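Local coordinates for gamma-glutamyltransferase 1 Threonine peptidase. MEROPS family T03 (Pseudomonas nitroreducens, PDB 7D9E), which probably catalyses the transfer of gamma-glutamyl groups to acceptor molecules, as used in theanine synthesis, the chain described here being its large subunit, at residues Ala276-Ile281 and Glu305-Val310; Glu283-Asp288 and Gly342-Asp347. All blocks are in the same frame, centred on the assembly; numbering follows the deposited sequence.

Contact 1 of 2, residues Ala276-Ile281 and Glu305-Val310; sequences AQLIGI and EIEKRV
Helices 271-284 and 297-317 pack here in a roughly antiparallel way; the axes of segments 276-281 and 305-310 come within 9.8 Å of each other, at 143°. Glu305 starts the second segment without touching the first; its carbonyl O and its OE1 both hold Arg309 NH1, each 3.0 Å from that nitrogen, and both lie close to the guanidinium plane. Ile306 packs against both Leu278 and Ile281. Its CG2, anti to the backbone N, meets Leu278 CD2 at 3.8 Å, while its CG1 and CG2 both rest on Ile281 CG2 as the two isoleucines slide past each other in opposite directions. Glu307 starts out away from helix 271-284, yet its CG lies 3.9 Å from Leu278 CD2. The Glu307 carboxylate and Lys308 turn to the neighbouring chain, the first in a weak bond to His126 N and the second in a salt bridge with Asp132 of that chain. Val310 closes the row: its CG2 lies 3.9 Å from Leu278 CD2, the two side chains crossing at about a right angle, and 3.7 Å from Gln277 OE1. The extended Gln277 brings that oxygen alongside Val310, where one water donates to both Gln277 OE1 and Val310 O, 2.9 Å from each. Gln277 NE2 goes instead to Leu331 O and Asp313. No direct hydrogen bond joins the segments, so apolar branches carry the buried interface, and the Gln277 amide, at the Val310 end of the contact, has both ends satisfied, by the water on one side and by protein oxygens on the other.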
loop_
_atom_site.group_PDB
_atom_site.type_symbol
_atom_site.label_atom_id
_atom_site.label_comp_id
_atom_site.label_asym_id
_atom_site.label_seq_id
_atom_site.Cartn_x
_atom_site.Cartn_y
_atom_site.Cartn_z
ATOM N N ALA A 276 -1.896 9.508 -12.641
ATOM C CA ALA A 276 -2.158 10.028 -13.983
ATOM C C ALA A 276 -2.316 11.543 -13.937
ATOM O O ALA A 276 -1.766 12.266 -14.781
ATOM C CB ALA A 276 -3.413 9.364 -14.552
ATOM N N GLN A 277 -2.988 12.042 -12.886
ATOM C CA GLN A 277 -3.183 13.480 -12.741
ATOM C C GLN A 277 -1.903 14.182 -12.304
ATOM O O GLN A 277 -1.577 15.262 -12.821
ATOM C CB GLN A 277 -4.310 13.755 -11.750
ATOM C CG GLN A 277 -5.676 13.321 -12.283
ATOM C CD GLN A 277 -6.804 13.664 -11.338
ATOM O OE1 GLN A 277 -6.585 14.044 -10.197
ATOM N NE2 GLN A 277 -8.037 13.515 -11.809
ATOM N N LEU A 278 -1.183 13.605 -11.335
ATOM C CA LEU A 278 0.043 14.238 -10.844
ATOM C C LEU A 278 1.072 14.356 -11.960
ATOM O O LEU A 278 1.659 15.430 -12.182
ATOM C CB LEU A 278 0.623 13.438 -9.681
ATOM C CG LEU A 278 -0.167 13.513 -8.376
ATOM C CD1 LEU A 278 0.192 12.296 -7.524
ATOM C CD2 LEU A 278 0.034 14.794 -7.592
ATOM N N ILE A 279 1.309 13.255 -12.678
ATOM C CA ILE A 279 2.286 13.261 -13.763
ATOM C C ILE A 279 1.813 14.148 -14.905
ATOM O O ILE A 279 2.573 14.962 -15.445
ATOM C CB ILE A 279 2.573 11.821 -14.230
ATOM C CG1 ILE A 279 3.269 11.045 -13.112
ATOM C CG2 ILE A 279 3.366 11.811 -15.520
ATOM C CD1 ILE A 279 3.313 9.552 -13.345
ATOM N N GLY A 280 0.538 14.029 -15.265
ATOM C CA GLY A 280 0.036 14.790 -16.388
ATOM C C GLY A 280 0.064 16.279 -16.129
ATOM O O GLY A 280 0.401 17.071 -17.013
ATOM N N ILE A 281 -0.306 16.680 -14.918
ATOM C CA ILE A 281 -0.314 18.096 -14.590
ATOM C C ILE A 281 1.108 18.615 -14.500
ATOM O O ILE A 281 1.411 19.718 -14.968
ATOM C CB ILE A 281 -1.099 18.341 -13.295
ATOM C CG1 ILE A 281 -2.594 18.098 -13.554
ATOM C CG2 ILE A 281 -0.856 19.758 -12.789
ATOM C CD1 ILE A 281 -3.437 18.093 -12.312
ATOM N N GLU A 305 0.156 22.442 -4.847
ATOM C CA GLU A 305 -0.928 22.976 -5.665
ATOM C C GLU A 305 -1.532 21.885 -6.535
ATOM O O GLU A 305 -2.753 21.859 -6.759
ATOM C CB GLU A 305 -0.406 24.110 -6.542
ATOM C CG GLU A 305 -0.233 25.432 -5.820
ATOM C CD GLU A 305 -1.562 26.106 -5.522
ATOM O OE1 GLU A 305 -2.317 26.416 -6.481
ATOM O OE2 GLU A 305 -1.868 26.323 -4.332
ATOM N N ILE A 306 -0.692 20.984 -7.047
ATOM C CA ILE A 306 -1.204 19.860 -7.817
ATOM C C ILE A 306 -1.988 18.918 -6.913
ATOM O O ILE A 306 -3.099 18.485 -7.252
ATOM C CB ILE A 306 -0.057 19.135 -8.543
ATOM C CG1 ILE A 306 0.748 20.110 -9.405
ATOM C CG2 ILE A 306 -0.634 18.028 -9.402
ATOM C CD1 ILE A 306 1.943 19.472 -10.077
ATOM N N GLU A 307 -1.446 18.625 -5.729
ATOM C CA GLU A 307 -2.089 17.690 -4.812
ATOM C C GLU A 307 -3.455 18.189 -4.357
ATOM O O GLU A 307 -4.359 17.375 -4.136
ATOM C CB GLU A 307 -1.167 17.383 -3.629
ATOM C CG GLU A 307 0.064 16.595 -4.110
ATOM C CD GLU A 307 1.271 16.705 -3.218
ATOM O OE1 GLU A 307 1.286 17.548 -2.299
ATOM O OE2 GLU A 307 2.230 15.939 -3.467
ATOM N N LYS A 308 -3.641 19.510 -4.266
ATOM C CA LYS A 308 -4.945 20.050 -3.905
ATOM C C LYS A 308 -6.027 19.529 -4.841
ATOM O O LYS A 308 -7.113 19.127 -4.398
ATOM C CB LYS A 308 -4.915 21.575 -3.968
ATOM C CG LYS A 308 -4.399 22.251 -2.689
ATOM C CD LYS A 308 -4.391 23.752 -2.889
ATOM C CE LYS A 308 -4.540 24.535 -1.584
ATOM N NZ LYS A 308 -3.429 24.241 -0.610
ATOM N N ARG A 309 -5.750 19.558 -6.153
ATOM C CA ARG A 309 -6.757 19.182 -7.139
ATOM C C ARG A 309 -6.953 17.672 -7.163
ATOM O O ARG A 309 -8.079 17.189 -7.314
ATOM C CB ARG A 309 -6.348 19.703 -8.518
ATOM C CG ARG A 309 -6.744 21.150 -8.778
ATOM C CD ARG A 309 -5.740 22.097 -8.134
ATOM N NE ARG A 309 -6.221 23.475 -8.150
ATOM C CZ ARG A 309 -5.527 24.514 -7.699
ATOM N NH1 ARG A 309 -4.319 24.327 -7.205
ATOM N NH2 ARG A 309 -6.057 25.730 -7.723
ATOM N N VAL A 310 -5.870 16.918 -7.013
ATOM C CA VAL A 310 -5.936 15.461 -6.966
ATOM C C VAL A 310 -6.808 15.001 -5.810
ATOM O O VAL A 310 -7.667 14.119 -5.958
ATOM C CB VAL A 310 -4.512 14.885 -6.872
ATOM C CG1 VAL A 310 -4.548 13.387 -6.584
ATOM C CG2 VAL A 310 -3.762 15.172 -8.136
HETATM O O HOH W 1 -7.495 12.230 -8.138
#

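Contact 2 of 2, residues Glu283-Asp288 and Gly342-Asp347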
loop_
_atom_site.group_PDB
_atom_site.type_symbol
_atom_site.label_atom_id
_atom_site.label_comp_id
_atom_site.label_asym_id
_atom_site.label_seq_id
_atom_site.Cartn_x
_atom_site.Cartn_y
_atom_site.Cartn_z
ATOM N N GLU A 283 3.682 17.610 -16.126
ATOM C CA GLU A 283 4.163 17.778 -17.495
ATOM C C GLU A 283 3.577 19.033 -18.134
ATOM O O GLU A 283 4.282 19.773 -18.830
ATOM C CB GLU A 283 3.846 16.542 -18.334
ATOM C CG GLU A 283 4.575 15.269 -17.888
ATOM C CD GLU A 283 6.019 15.170 -18.363
ATOM O OE1 GLU A 283 6.247 14.802 -19.538
ATOM O OE2 GLU A 283 6.929 15.422 -17.545
ATOM N N GLN A 284 2.279 19.278 -17.918
ATOM C CA GLN A 284 1.649 20.473 -18.468
ATOM C C GLN A 284 2.306 21.739 -17.945
ATOM O O GLN A 284 2.369 22.745 -18.659
ATOM C CB GLN A 284 0.169 20.470 -18.088
ATOM C CG GLN A 284 -0.698 19.604 -18.964
ATOM C CD GLN A 284 -0.512 19.883 -20.436
ATOM O OE1 GLN A 284 -0.746 21.000 -20.898
ATOM N NE2 GLN A 284 -0.054 18.880 -21.177
ATOM N N ARG A 285 2.785 21.709 -16.704
ATOM C CA ARG A 285 3.405 22.860 -16.055
ATOM C C ARG A 285 4.932 22.818 -16.105
ATOM O O ARG A 285 5.586 23.387 -15.228
ATOM C CB ARG A 285 2.916 22.998 -14.608
ATOM C CG ARG A 285 1.401 23.147 -14.435
ATOM C CD ARG A 285 0.846 24.294 -15.275
ATOM N NE ARG A 285 1.390 25.607 -14.914
ATOM C CZ ARG A 285 0.715 26.594 -14.320
ATOM N NH1 ARG A 285 -0.578 26.480 -14.033
ATOM N NH2 ARG A 285 1.337 27.739 -14.059
ATOM N N ALA A 286 5.508 22.215 -17.145
ATOM C CA ALA A 286 6.958 22.069 -17.209
ATOM C C ALA A 286 7.662 23.417 -17.167
ATOM O O ALA A 286 8.743 23.536 -16.583
ATOM C CB ALA A 286 7.365 21.316 -18.476
ATOM N N ALA A 287 7.079 24.450 -17.778
ATOM C CA ALA A 287 7.769 25.737 -17.772
ATOM C C ALA A 287 7.928 26.278 -16.352
ATOM O O ALA A 287 8.922 26.958 -16.058
ATOM C CB ALA A 287 7.051 26.752 -18.663
ATOM N N ASP A 288 6.974 25.996 -15.465
ATOM C CA ASP A 288 7.050 26.468 -14.088
ATOM C C ASP A 288 8.041 25.675 -13.249
ATOM O O ASP A 288 8.550 26.204 -12.255
ATOM C CB ASP A 288 5.669 26.373 -13.439
ATOM C CG ASP A 288 4.655 27.273 -14.110
ATOM O OD1 ASP A 288 4.764 28.506 -13.967
ATOM O OD2 ASP A 288 3.756 26.731 -14.791
ATOM N N GLY A 342 -4.163 24.190 -15.429
ATOM C CA GLY A 342 -4.320 25.630 -15.494
ATOM C C GLY A 342 -4.654 26.278 -14.172
ATOM O O GLY A 342 -4.419 27.485 -14.010
ATOM N N GLU A 343 -5.188 25.505 -13.220
ATOM C CA GLU A 343 -5.563 26.039 -11.918
ATOM C C GLU A 343 -4.362 26.231 -11.003
ATOM O O GLU A 343 -4.448 27.000 -10.039
ATOM C CB GLU A 343 -6.509 25.075 -11.197
ATOM C CG GLU A 343 -7.846 24.849 -11.874
ATOM C CD GLU A 343 -8.769 23.979 -11.036
ATOM O OE1 GLU A 343 -8.606 23.920 -9.784
ATOM O OE2 GLU A 343 -9.650 23.332 -11.629
ATOM N N VAL A 344 -3.265 25.523 -11.270
ATOM C CA VAL A 344 -2.095 25.587 -10.407
ATOM C C VAL A 344 -1.574 27.014 -10.356
ATOM O O VAL A 344 -1.343 27.654 -11.391
ATOM C CB VAL A 344 -1.021 24.619 -10.921
ATOM C CG1 VAL A 344 0.326 24.892 -10.244
ATOM C CG2 VAL A 344 -1.462 23.183 -10.686
ATOM N N ASN A 345 -1.371 27.514 -9.139
ATOM C CA ASN A 345 -0.845 28.853 -8.945
ATOM C C ASN A 345 0.621 28.743 -8.552
ATOM O O ASN A 345 0.925 28.294 -7.430
ATOM C CB ASN A 345 -1.648 29.575 -7.866
ATOM C CG ASN A 345 -1.262 31.030 -7.727
ATOM O OD1 ASN A 345 -0.141 31.414 -8.049
ATOM N ND2 ASN A 345 -2.209 31.858 -7.287
ATOM N N PRO A 346 1.561 29.114 -9.429
ATOM C CA PRO A 346 2.978 28.872 -9.132
ATOM C C PRO A 346 3.545 29.805 -8.085
ATOM O O PRO A 346 4.649 29.546 -7.596
ATOM C CB PRO A 346 3.678 29.141 -10.478
ATOM C CG PRO A 346 2.600 29.110 -11.490
ATOM C CD PRO A 346 1.419 29.714 -10.769
ATOM N N ASP A 347 2.841 30.889 -7.754
ATOM C CA ASP A 347 3.398 31.944 -6.921
ATOM C C ASP A 347 2.707 32.106 -5.574
ATOM O O ASP A 347 3.280 32.738 -4.684
ATOM C CB ASP A 347 3.369 33.276 -7.691
ATOM C CG ASP A 347 4.026 33.174 -9.070
#
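The guanidinium of Arg285 carries Val344 CG1 over one face, 4.2 Å above the plane and offset toward the rim. Around its edge sit the carboxylate of Asp288 and, near the plane, Gly342 O. Pro346 CG approaches obliquely, 3.2 Å from Arg285 NH2. Bends at chi2 and chi3 fold the arginine back so that it grips Asp288 side-on: NE at 2.6 Å and NH2 at 2.7 Å both reach the single oxygen OD2, from above the carboxylate plane. The other oxygen, Asp288 OD1, rests 3.3 Å from Pro346 CG. Toward the second segment, Arg285 NH1 gives a weak, bent bond to Val344 O (3.0 Å, 129° at the hydrogen). NH1 also donates to Ala341 O near the C-terminal end of helix 334-343, where the carbonyl end would probably favour a positive charge. An alanine in place of Arg285 would remove the salt bridge to Asp288 and the bonds to Val344 O and Ala341 O, and would probably leave the two pieces of chain less firmly joined. Across Pro346, Asn345 OD1 accepts from Asp347 N at 3.0 Å. Arg285 is the first residue after helix 271-284 to leave helical angles, ahead of a weakly helical turn, so this surface contact joins that break to the chain near the C-terminal end of helix 334-343, which runs on through the Asx turn begun by Asn345.

Along the chain the segments alternate, 276-281, 283-288, 305-310 and then 342-347, so the two contacts interleave in sequence. Their centres are about 10 Å apart and they share helix 271-284, contact 1 using its body and contact 2 its C-terminal end. Charge and packing join them directly: Arg309 NE meets Glu343 OE1 in a salt bridge of 2.9 Å, Glu305 OE1 probably accepts from Asn345 N, and Val344 packs on Glu305 and Ile306. Helices 271-284, 297-317 and 334-343 thus pack together as neighbours, buried at contact 1 and reaching the surface at contact 2. The bound DON lies about 13 Å from the Val310 side chain, so contact 1 is no first-shell part of its site.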